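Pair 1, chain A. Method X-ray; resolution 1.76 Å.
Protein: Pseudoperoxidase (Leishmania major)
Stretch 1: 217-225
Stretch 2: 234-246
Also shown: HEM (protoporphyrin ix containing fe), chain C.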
# COMPACT_ATOMS: atom_id res chain seq x y z
N GLN A 217 -16.00 -8.21 -8.15
CA GLN A 217 -16.78 -8.11 -9.37
C GLN A 217 -16.35 -6.93 -10.23
O GLN A 217 -16.84 -6.77 -11.35
CB GLN A 217 -18.26 -7.96 -9.02
CG GLN A 217 -18.82 -9.02 -8.08
CD GLN A 217 -20.31 -8.85 -7.81
OE1 GLN A 217 -20.88 -7.79 -8.09
NE2 GLN A 217 -20.94 -9.88 -7.27
N THR A 218 -15.45 -6.10 -9.71
CA THR A 218 -15.08 -4.87 -10.39
C THR A 218 -13.66 -4.94 -10.93
O THR A 218 -13.12 -3.93 -11.39
CB THR A 218 -15.16 -3.65 -9.44
OG1 THR A 218 -14.01 -3.65 -8.59
CG2 THR A 218 -16.42 -3.73 -8.58
N LEU A 219 -13.04 -6.11 -10.88
CA LEU A 219 -11.69 -6.21 -11.42
C LEU A 219 -11.73 -6.18 -12.93
O LEU A 219 -12.64 -6.72 -13.56
CB LEU A 219 -10.97 -7.45 -10.91
CG LEU A 219 -10.73 -7.58 -9.40
CD1 LEU A 219 -9.92 -8.84 -9.11
CD2 LEU A 219 -10.05 -6.35 -8.82
N ARG A 220 -10.75 -5.50 -13.53
CA ARG A 220 -10.64 -5.49 -14.98
C ARG A 220 -9.24 -5.91 -15.38
O ARG A 220 -8.31 -5.88 -14.57
CB ARG A 220 -11.01 -4.13 -15.56
CG ARG A 220 -12.47 -3.72 -15.31
CD ARG A 220 -12.87 -2.58 -16.23
NE ARG A 220 -14.12 -1.93 -15.83
CZ ARG A 220 -14.32 -0.61 -15.88
NH1 ARG A 220 -13.35 0.19 -16.31
NH2 ARG A 220 -15.49 -0.09 -15.51
N CYS A 221 -9.08 -6.28 -16.64
CA CYS A 221 -7.94 -7.07 -17.03
C CYS A 221 -7.44 -6.73 -18.43
O CYS A 221 -8.24 -6.53 -19.36
CB CYS A 221 -8.33 -8.55 -16.98
SG CYS A 221 -7.04 -9.70 -17.44
N VAL A 222 -6.12 -6.64 -18.57
CA VAL A 222 -5.49 -6.65 -19.88
C VAL A 222 -4.36 -7.68 -19.88
O VAL A 222 -3.74 -7.92 -18.84
CB VAL A 222 -4.96 -5.25 -20.30
CG1 VAL A 222 -3.73 -4.87 -19.50
CG2 VAL A 222 -4.66 -5.22 -21.78
N TYR A 223 -4.13 -8.31 -21.03
CA TYR A 223 -3.01 -9.23 -21.19
C TYR A 223 -1.94 -8.57 -22.03
O TYR A 223 -2.21 -8.11 -23.15
CB TYR A 223 -3.46 -10.55 -21.83
CG TYR A 223 -4.31 -11.39 -20.91
CD1 TYR A 223 -3.73 -12.31 -20.03
CD2 TYR A 223 -5.69 -11.28 -20.91
CE1 TYR A 223 -4.51 -13.08 -19.20
CE2 TYR A 223 -6.48 -12.04 -20.07
CZ TYR A 223 -5.88 -12.94 -19.21
OH TYR A 223 -6.67 -13.71 -18.39
N VAL A 224 -0.73 -8.51 -21.48
CA VAL A 224 0.35 -7.76 -22.11
C VAL A 224 1.51 -8.71 -22.41
O VAL A 224 1.86 -9.55 -21.58
CB VAL A 224 0.82 -6.61 -21.19
CG1 VAL A 224 1.89 -5.79 -21.86
CG2 VAL A 224 -0.35 -5.71 -20.83
N LYS A 225 2.09 -8.58 -23.59
CA LYS A 225 3.25 -9.39 -23.96
C LYS A 225 4.53 -8.71 -23.48
O LYS A 225 4.83 -7.58 -23.87
CB LYS A 225 3.31 -9.58 -25.47
CG LYS A 225 1.97 -9.86 -26.13
CD LYS A 225 2.13 -10.10 -27.62
CE LYS A 225 2.53 -11.54 -27.92
NZ LYS A 225 1.40 -12.48 -27.71
N LYS A 234 2.11 -13.84 -22.74
CA LYS A 234 1.27 -12.79 -22.14
C LYS A 234 1.26 -12.82 -20.61
O LYS A 234 1.17 -13.89 -19.99
CB LYS A 234 -0.17 -12.85 -22.66
CG LYS A 234 -0.32 -12.62 -24.16
CD LYS A 234 -1.78 -12.64 -24.60
CE LYS A 234 -2.47 -13.97 -24.28
NZ LYS A 234 -1.93 -15.10 -25.08
N ARG A 235 1.34 -11.63 -20.01
CA ARG A 235 1.20 -11.44 -18.57
C ARG A 235 -0.18 -10.86 -18.29
O ARG A 235 -0.63 -9.94 -18.98
CB ARG A 235 2.27 -10.44 -18.08
CG ARG A 235 3.70 -10.81 -18.45
CD ARG A 235 4.37 -11.61 -17.34
NE ARG A 235 4.67 -10.76 -16.18
CZ ARG A 235 5.79 -10.86 -15.46
NH1 ARG A 235 6.70 -11.78 -15.79
NH2 ARG A 235 6.00 -10.06 -14.43
N GLN A 236 -0.86 -11.39 -17.28
CA GLN A 236 -2.19 -10.91 -16.94
C GLN A 236 -2.02 -9.72 -16.01
O GLN A 236 -1.38 -9.83 -14.96
CB GLN A 236 -3.01 -12.03 -16.27
CG GLN A 236 -4.39 -11.60 -15.75
CD GLN A 236 -5.15 -12.74 -15.11
OE1 GLN A 236 -4.56 -13.66 -14.54
NE2 GLN A 236 -6.48 -12.71 -15.24
N CYS A 237 -2.57 -8.58 -16.42
CA CYS A 237 -2.48 -7.36 -15.64
C CYS A 237 -3.88 -6.93 -15.23
O CYS A 237 -4.79 -6.85 -16.06
CB CYS A 237 -1.79 -6.27 -16.45
SG CYS A 237 -0.18 -6.76 -17.06
N VAL A 238 -4.05 -6.66 -13.94
CA VAL A 238 -5.37 -6.54 -13.33
C VAL A 238 -5.46 -5.26 -12.52
O VAL A 238 -4.55 -4.94 -11.76
CB VAL A 238 -5.67 -7.76 -12.43
CG1 VAL A 238 -7.04 -7.66 -11.81
CG2 VAL A 238 -5.55 -9.08 -13.23
N VAL A 239 -6.54 -4.50 -12.71
CA VAL A 239 -6.74 -3.23 -12.00
C VAL A 239 -8.23 -3.08 -11.66
O VAL A 239 -9.09 -3.48 -12.44
CB VAL A 239 -6.30 -2.02 -12.87
CG1 VAL A 239 -6.49 -0.70 -12.12
CG2 VAL A 239 -4.84 -2.15 -13.29
N ASN A 240 -8.53 -2.53 -10.48
CA ASN A 240 -9.90 -2.22 -10.10
C ASN A 240 -10.57 -1.29 -11.11
O ASN A 240 -9.94 -0.35 -11.59
CB ASN A 240 -9.92 -1.52 -8.73
CG ASN A 240 -9.93 -2.50 -7.58
OD1 ASN A 240 -8.93 -3.16 -7.30
ND2 ASN A 240 -11.07 -2.58 -6.88
N ALA A 241 -11.85 -1.54 -11.42
CA ALA A 241 -12.63 -0.63 -12.26
C ALA A 241 -12.55 0.80 -11.72
O ALA A 241 -12.41 1.75 -12.49
CB ALA A 241 -14.09 -1.08 -12.35
N ALA A 242 -12.63 0.93 -10.40
CA ALA A 242 -12.58 2.25 -9.74
C ALA A 242 -11.27 3.02 -10.01
O ALA A 242 -11.29 4.24 -10.16
CB ALA A 242 -12.79 2.09 -8.25
N GLU A 243 -10.15 2.31 -10.05
CA GLU A 243 -8.86 2.92 -10.34
C GLU A 243 -8.82 3.45 -11.78
O GLU A 243 -8.20 4.48 -12.06
CB GLU A 243 -7.74 1.91 -10.12
CG GLU A 243 -6.78 2.24 -9.00
CD GLU A 243 -5.84 1.09 -8.67
OE1 GLU A 243 -4.61 1.21 -8.93
OE2 GLU A 243 -6.32 0.08 -8.12
N LEU A 244 -9.50 2.74 -12.68
CA LEU A 244 -9.58 3.14 -14.08
C LEU A 244 -10.59 4.27 -14.30
O LEU A 244 -10.38 5.16 -15.14
CB LEU A 244 -9.95 1.93 -14.96
CG LEU A 244 -8.92 0.80 -14.98
CD1 LEU A 244 -9.49 -0.46 -15.62
CD2 LEU A 244 -7.69 1.26 -15.73
N GLU A 245 -11.70 4.24 -13.56
CA GLU A 245 -12.75 5.23 -13.78
C GLU A 245 -12.28 6.62 -13.37
O GLU A 245 -12.75 7.63 -13.89
CB GLU A 245 -14.04 4.84 -13.04
CG GLU A 245 -14.79 3.68 -13.69
CD GLU A 245 -15.19 3.95 -15.14
OE1 GLU A 245 -15.93 4.92 -15.39
OE2 GLU A 245 -14.78 3.17 -16.03
N LEU A 246 -11.31 6.67 -12.46
CA LEU A 246 -10.72 7.93 -12.03
C LEU A 246 -9.94 8.62 -13.16
O LEU A 246 -9.78 9.84 -13.16
CB LEU A 246 -9.85 7.71 -10.80
CG LEU A 246 -10.69 7.38 -9.56
CD1 LEU A 246 -9.83 7.15 -8.34
CD2 LEU A 246 -11.68 8.50 -9.29
CHA HEM C . -2.19 -4.93 -3.83
CHB HEM C . -6.40 -2.70 -4.88
CHC HEM C . -4.83 1.12 -2.31
CHD HEM C . -0.38 -0.83 -1.92
C1A HEM C . -3.47 -4.66 -4.25
C2A HEM C . -4.36 -5.65 -4.83
C3A HEM C . -5.51 -5.05 -5.12
C4A HEM C . -5.41 -3.65 -4.73
CMA HEM C . -6.74 -5.72 -5.75
CAA HEM C . -4.02 -7.14 -5.03
CBA HEM C . -4.14 -7.74 -3.62
CGA HEM C . -3.84 -9.22 -3.57
O1A HEM C . -4.57 -10.00 -4.22
O2A HEM C . -2.89 -9.62 -2.84
C1B HEM C . -6.37 -1.46 -4.26
C2B HEM C . -7.41 -0.46 -4.28
C3B HEM C . -7.01 0.60 -3.55
C4B HEM C . -5.65 0.31 -3.08
CMB HEM C . -8.77 -0.61 -4.98
CAB HEM C . -7.86 1.87 -3.34
CBB HEM C . -7.73 2.65 -2.26
C1C HEM C . -3.49 0.94 -1.99
C2C HEM C . -2.63 1.89 -1.27
C3C HEM C . -1.40 1.33 -1.17
C4C HEM C . -1.45 0.03 -1.81
CMC HEM C . -3.12 3.27 -0.74
CAC HEM C . -0.08 1.82 -0.51
CBC HEM C . 0.00 2.92 0.24
C1D HEM C . -0.43 -2.11 -2.41
C2D HEM C . 0.69 -3.02 -2.50
C3D HEM C . 0.12 -4.30 -3.10
C4D HEM C . -1.28 -4.03 -3.31
CMD HEM C . 2.15 -2.76 -2.08
CAD HEM C . 0.90 -5.62 -3.40
CBD HEM C . 0.82 -6.42 -2.09
CGD HEM C . 1.50 -7.76 -2.22
O1D HEM C . 1.34 -8.61 -1.29
O2D HEM C . 2.19 -7.98 -3.25
NA HEM C . -4.14 -3.45 -4.21
NB HEM C . -5.32 -0.96 -3.53
NC HEM C . -2.73 -0.19 -2.30
ND HEM C . -1.57 -2.74 -2.91
FE HEM C . -3.48 -1.87 -3.21
O HOH W 1 -13.31 -1.08 -8.45

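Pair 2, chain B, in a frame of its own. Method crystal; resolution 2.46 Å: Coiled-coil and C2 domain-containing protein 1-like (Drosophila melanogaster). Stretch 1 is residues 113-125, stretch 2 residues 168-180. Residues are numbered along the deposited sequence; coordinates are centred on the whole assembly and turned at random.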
# COMPACT_ATOMS: atom_id res chain seq x y z
N THR B 113 -8.69 12.45 -1.50
CA THR B 113 -8.97 13.76 -0.91
C THR B 113 -9.95 13.68 0.26
O THR B 113 -10.00 14.62 1.06
CB THR B 113 -9.53 14.71 -1.95
OG1 THR B 113 -10.66 14.09 -2.58
CG2 THR B 113 -8.49 15.04 -2.98
N ASP B 114 -10.73 12.60 0.36
CA ASP B 114 -11.67 12.39 1.46
C ASP B 114 -11.01 12.37 2.84
O ASP B 114 -11.74 12.32 3.84
CB ASP B 114 -12.42 11.08 1.25
CG ASP B 114 -11.49 9.97 0.78
OD1 ASP B 114 -10.53 9.64 1.52
OD2 ASP B 114 -11.69 9.44 -0.33
N LEU B 115 -9.69 12.39 2.93
CA LEU B 115 -8.98 12.20 4.19
C LEU B 115 -8.14 13.42 4.53
O LEU B 115 -7.46 13.98 3.67
CB LEU B 115 -8.07 10.97 4.13
CG LEU B 115 -8.51 9.61 4.66
CD1 LEU B 115 -9.93 9.26 4.26
CD2 LEU B 115 -7.56 8.58 4.11
N THR B 116 -8.17 13.81 5.79
CA THR B 116 -7.24 14.80 6.28
C THR B 116 -5.80 14.36 6.01
O THR B 116 -5.52 13.18 5.79
CB THR B 116 -7.47 15.02 7.79
OG1 THR B 116 -8.80 15.52 7.97
CG2 THR B 116 -6.49 16.01 8.41
N ASP B 117 -4.90 15.34 5.99
CA ASP B 117 -3.47 15.06 6.01
C ASP B 117 -3.07 14.22 7.22
O ASP B 117 -2.11 13.44 7.15
CB ASP B 117 -2.69 16.38 6.00
CG ASP B 117 -1.18 16.18 5.84
OD1 ASP B 117 -0.74 15.88 4.70
OD2 ASP B 117 -0.45 16.31 6.86
N SER B 118 -3.77 14.37 8.34
CA SER B 118 -3.41 13.73 9.59
C SER B 118 -4.12 12.40 9.81
O SER B 118 -3.97 11.80 10.88
CB SER B 118 -3.70 14.66 10.77
OG SER B 118 -5.10 14.83 10.94
N GLU B 119 -4.88 11.92 8.83
CA GLU B 119 -5.82 10.83 9.03
C GLU B 119 -5.38 9.56 8.31
O GLU B 119 -5.12 9.59 7.10
CB GLU B 119 -7.22 11.22 8.56
CG GLU B 119 -7.97 11.96 9.62
CD GLU B 119 -9.42 12.18 9.26
OE1 GLU B 119 -9.79 12.06 8.05
OE2 GLU B 119 -10.19 12.47 10.21
N LEU B 120 -5.34 8.46 9.05
CA LEU B 120 -5.27 7.13 8.48
C LEU B 120 -6.61 6.45 8.68
O LEU B 120 -7.16 6.48 9.79
CB LEU B 120 -4.15 6.32 9.13
CG LEU B 120 -3.99 4.92 8.55
CD1 LEU B 120 -2.53 4.56 8.35
CD2 LEU B 120 -4.67 3.94 9.48
N GLU B 121 -7.13 5.84 7.63
CA GLU B 121 -8.39 5.12 7.67
C GLU B 121 -8.15 3.62 7.52
O GLU B 121 -7.36 3.19 6.67
CB GLU B 121 -9.34 5.61 6.58
CG GLU B 121 -10.70 4.96 6.63
CD GLU B 121 -11.64 5.49 5.58
OE1 GLU B 121 -12.44 6.39 5.91
OE2 GLU B 121 -11.55 5.00 4.42
N ILE B 122 -8.85 2.82 8.34
CA ILE B 122 -8.83 1.36 8.24
C ILE B 122 -10.23 0.88 7.90
O ILE B 122 -11.21 1.32 8.51
CB ILE B 122 -8.34 0.71 9.55
CG1 ILE B 122 -6.90 1.10 9.80
CG2 ILE B 122 -8.46 -0.80 9.47
CD1 ILE B 122 -6.47 0.91 11.22
N VAL B 123 -10.33 -0.00 6.91
CA VAL B 123 -11.61 -0.55 6.46
C VAL B 123 -11.55 -2.05 6.62
O VAL B 123 -10.71 -2.72 6.00
CB VAL B 123 -11.91 -0.18 5.00
CG1 VAL B 123 -13.27 -0.70 4.61
CG2 VAL B 123 -11.81 1.33 4.79
N VAL B 124 -12.43 -2.59 7.47
CA VAL B 124 -12.62 -4.03 7.57
C VAL B 124 -13.75 -4.37 6.61
O VAL B 124 -14.90 -3.98 6.82
CB VAL B 124 -12.93 -4.47 9.01
CG1 VAL B 124 -12.92 -5.99 9.13
CG2 VAL B 124 -11.93 -3.87 9.99
N VAL B 125 -13.43 -5.09 5.54
CA VAL B 125 -14.34 -5.23 4.40
C VAL B 125 -15.18 -6.50 4.48
O VAL B 125 -16.37 -6.47 4.18
CB VAL B 125 -13.55 -5.16 3.07
CG1 VAL B 125 -14.50 -5.29 1.91
CG2 VAL B 125 -12.77 -3.86 2.99
N ASP B 168 -19.85 -9.86 5.97
CA ASP B 168 -19.66 -8.63 5.23
C ASP B 168 -19.73 -7.45 6.21
O ASP B 168 -20.68 -6.67 6.16
CB ASP B 168 -20.72 -8.50 4.11
CG ASP B 168 -20.29 -9.20 2.82
OD1 ASP B 168 -21.11 -9.94 2.23
OD2 ASP B 168 -19.14 -9.00 2.37
N TYR B 169 -18.73 -7.33 7.09
CA TYR B 169 -18.48 -6.06 7.77
C TYR B 169 -18.20 -4.97 6.75
O TYR B 169 -17.58 -5.21 5.72
CB TYR B 169 -17.28 -6.15 8.71
CG TYR B 169 -17.00 -7.49 9.36
CD1 TYR B 169 -17.59 -7.83 10.58
CD2 TYR B 169 -16.13 -8.40 8.79
CE1 TYR B 169 -17.33 -9.05 11.19
CE2 TYR B 169 -15.87 -9.62 9.39
CZ TYR B 169 -16.47 -9.94 10.59
OH TYR B 169 -16.19 -11.16 11.17
N ASP B 170 -18.60 -3.75 7.03
CA ASP B 170 -18.23 -2.68 6.10
C ASP B 170 -18.01 -1.43 6.92
O ASP B 170 -18.67 -0.41 6.74
CB ASP B 170 -19.28 -2.44 5.03
CG ASP B 170 -19.20 -3.47 3.92
OD1 ASP B 170 -18.09 -3.68 3.39
OD2 ASP B 170 -20.24 -4.07 3.58
N GLU B 171 -17.05 -1.52 7.83
CA GLU B 171 -16.85 -0.49 8.83
C GLU B 171 -15.49 0.15 8.65
O GLU B 171 -14.49 -0.55 8.43
CB GLU B 171 -16.97 -1.06 10.25
CG GLU B 171 -18.39 -1.06 10.77
CD GLU B 171 -18.54 -1.88 12.03
OE1 GLU B 171 -18.13 -1.38 13.11
OE2 GLU B 171 -19.05 -3.03 11.92
N ARG B 172 -15.48 1.47 8.75
CA ARG B 172 -14.31 2.31 8.60
C ARG B 172 -13.97 2.94 9.94
O ARG B 172 -14.85 3.40 10.66
CB ARG B 172 -14.56 3.41 7.56
CG ARG B 172 -15.47 3.00 6.41
CD ARG B 172 -15.47 4.04 5.27
NE ARG B 172 -15.71 3.40 3.96
CZ ARG B 172 -14.88 3.43 2.91
NH1 ARG B 172 -13.72 4.09 2.95
NH2 ARG B 172 -15.21 2.79 1.79
N PHE B 173 -12.68 2.97 10.27
CA PHE B 173 -12.21 3.60 11.50
C PHE B 173 -11.10 4.56 11.12
O PHE B 173 -10.24 4.21 10.30
CB PHE B 173 -11.71 2.58 12.54
CG PHE B 173 -12.62 1.38 12.73
CD1 PHE B 173 -12.65 0.34 11.80
CD2 PHE B 173 -13.45 1.29 13.83
CE1 PHE B 173 -13.50 -0.75 11.96
CE2 PHE B 173 -14.29 0.20 14.00
CZ PHE B 173 -14.31 -0.81 13.07
N LYS B 174 -11.12 5.77 11.67
CA LYS B 174 -10.11 6.77 11.39
C LYS B 174 -9.27 7.04 12.63
O LYS B 174 -9.79 7.03 13.75
CB LYS B 174 -10.74 8.08 10.89
CG LYS B 174 -11.38 8.00 9.49
CD LYS B 174 -11.82 9.40 9.02
CE LYS B 174 -12.92 9.33 7.97
NZ LYS B 174 -13.27 10.69 7.43
N VAL B 175 -7.98 7.26 12.45
CA VAL B 175 -7.13 7.60 13.57
C VAL B 175 -6.22 8.75 13.15
O VAL B 175 -6.04 9.03 11.97
CB VAL B 175 -6.31 6.37 14.06
CG1 VAL B 175 -5.10 6.12 13.18
CG2 VAL B 175 -5.90 6.55 15.50
N ASP B 176 -5.67 9.45 14.16
CA ASP B 176 -4.77 10.57 13.94
C ASP B 176 -3.32 10.11 13.95
O ASP B 176 -2.89 9.39 14.86
CB ASP B 176 -4.96 11.65 15.01
CG ASP B 176 -5.97 12.70 14.62
OD1 ASP B 176 -6.07 13.01 13.40
OD2 ASP B 176 -6.68 13.20 15.53
N ILE B 177 -2.57 10.53 12.95
CA ILE B 177 -1.13 10.31 12.90
C ILE B 177 -0.45 11.68 12.87
O ILE B 177 -1.08 12.69 12.55
CB ILE B 177 -0.72 9.47 11.67
CG1 ILE B 177 -1.10 10.22 10.39
CG2 ILE B 177 -1.38 8.09 11.73
CD1 ILE B 177 -1.19 9.35 9.15
N GLN B 178 0.83 11.69 13.22
CA GLN B 178 1.68 12.86 13.04
C GLN B 178 2.80 12.51 12.06
O GLN B 178 3.83 11.96 12.46
CB GLN B 178 2.26 13.35 14.36
CG GLN B 178 1.24 13.83 15.34
CD GLN B 178 1.10 12.87 16.50
OE1 GLN B 178 2.05 12.65 17.26
NE2 GLN B 178 -0.09 12.29 16.64
N ARG B 179 2.60 12.87 10.79
CA ARG B 179 3.63 12.70 9.78
C ARG B 179 4.97 13.30 10.21
O ARG B 179 6.03 12.82 9.79
CB ARG B 179 3.17 13.33 8.47
CG ARG B 179 2.02 12.60 7.83
CD ARG B 179 1.46 13.38 6.67
NE ARG B 179 0.27 12.75 6.11
CZ ARG B 179 0.29 11.87 5.12
NH1 ARG B 179 1.45 11.52 4.60
NH2 ARG B 179 -0.84 11.34 4.65
N THR B 180 4.93 14.33 11.06
CA THR B 180 6.15 15.02 11.48
C THR B 180 6.97 14.18 12.46
O THR B 180 8.20 14.21 12.41
CB THR B 180 5.80 16.37 12.10
OG1 THR B 180 4.89 17.07 11.24
CG2 THR B 180 7.04 17.21 12.27

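Both pairs are two antiparallel strands whose axes approach to 4.6 Å, with 150° between their directions in pair 1 and 157° in pair 2; fourteen central residues superpose with an RMSD of 0.6 Å. The common framework is a backbone ladder. In pair 1, A:Arg220 N donates to A:Val239 O (2.8 Å) and A:Val239 N returns a bond to A:Arg220 O (2.9 Å). The matching rung of pair 2 joins B:Leu120 N to B:Val175 O (3.1 Å) and B:Val175 N to B:Leu120 O (2.9 Å). The next rung, A:Val222 with A:Cys237, matches B:Ile122 with B:Phe173. These bonds use main-chain atoms alone, so the ladder can carry very different side chains.

At the end bearing A:Thr218 and B:Ser118 the ladders agree. A:Ala241 N donates to A:Thr218 O (2.7 Å), and at the matching positions B:Ile177 N donates to B:Ser118 O (2.8 Å). At the other end pair 2 is looser: A:Arg235 N donates to A:Val224 O at 2.7 Å, whereas the bond from B:Glu171 N to B:Val124 O is weak, at 3.4 Å. Beyond A:Ala241 and B:Ile177 the chains part. In pair 1 a helix starts at A:Ala241, whose small methyl lies over one face of the A:Arg220 guanidinium, with A:Ala241 CB 3.6 Å from A:Arg220 CZ. The extended arginine also reaches A:Glu245, at the edge of its guanidinium, forming a salt bridge with weak hydrogen bonding (A:Arg220 NH1 to A:Glu245 OE2, 3.3 Å). In pair 2 the matching residue is B:Leu120, which packs its CB against B:Ile177 CG2 (4.2 Å) and B:Val175 CG1 (4.2 Å): the backbone positions match, but the arginine runs out to the helix of pair 1, while the leucine stays buried beside B:Val175 and B:Ile177.

On the face bearing A:Cys221, A:Val238 and A:Gln236, the contrast reverses. A:Cys221 is buried, and its compact thiol suits close packing, with A:Cys221 SG 3.7 Å from A:Gln236 CG. Its counterpart B:Glu121 is also buried, but its carboxylate is paired: B:Glu121 OE2 lies 2.8 Å from B:Arg172 NH1 in a salt bridge whose hydrogen bond is weak in angle. B:Arg172 matches A:Gln236, and B:Val123 matches A:Tyr223; B:Val123 CG2 lies over one face of the B:Arg172 guanidinium, 3.8 Å from B:Arg172 NH1. B:Lys174, in the place of buried A:Val238, is exposed and makes a long salt bridge from B:Lys174 NZ to B:Glu119 OE1 (3.8 Å).

The other face stays apolar at the matched positions A:Val224 and B:Val124. A:Val224 CG2 meets A:Cys237 SG at 3.9 Å, while B:Val124 CG2 meets B:Phe173 CE1 at 4.0 Å. Thiol and aromatic ring thus meet the same residue type at nearly equal distance.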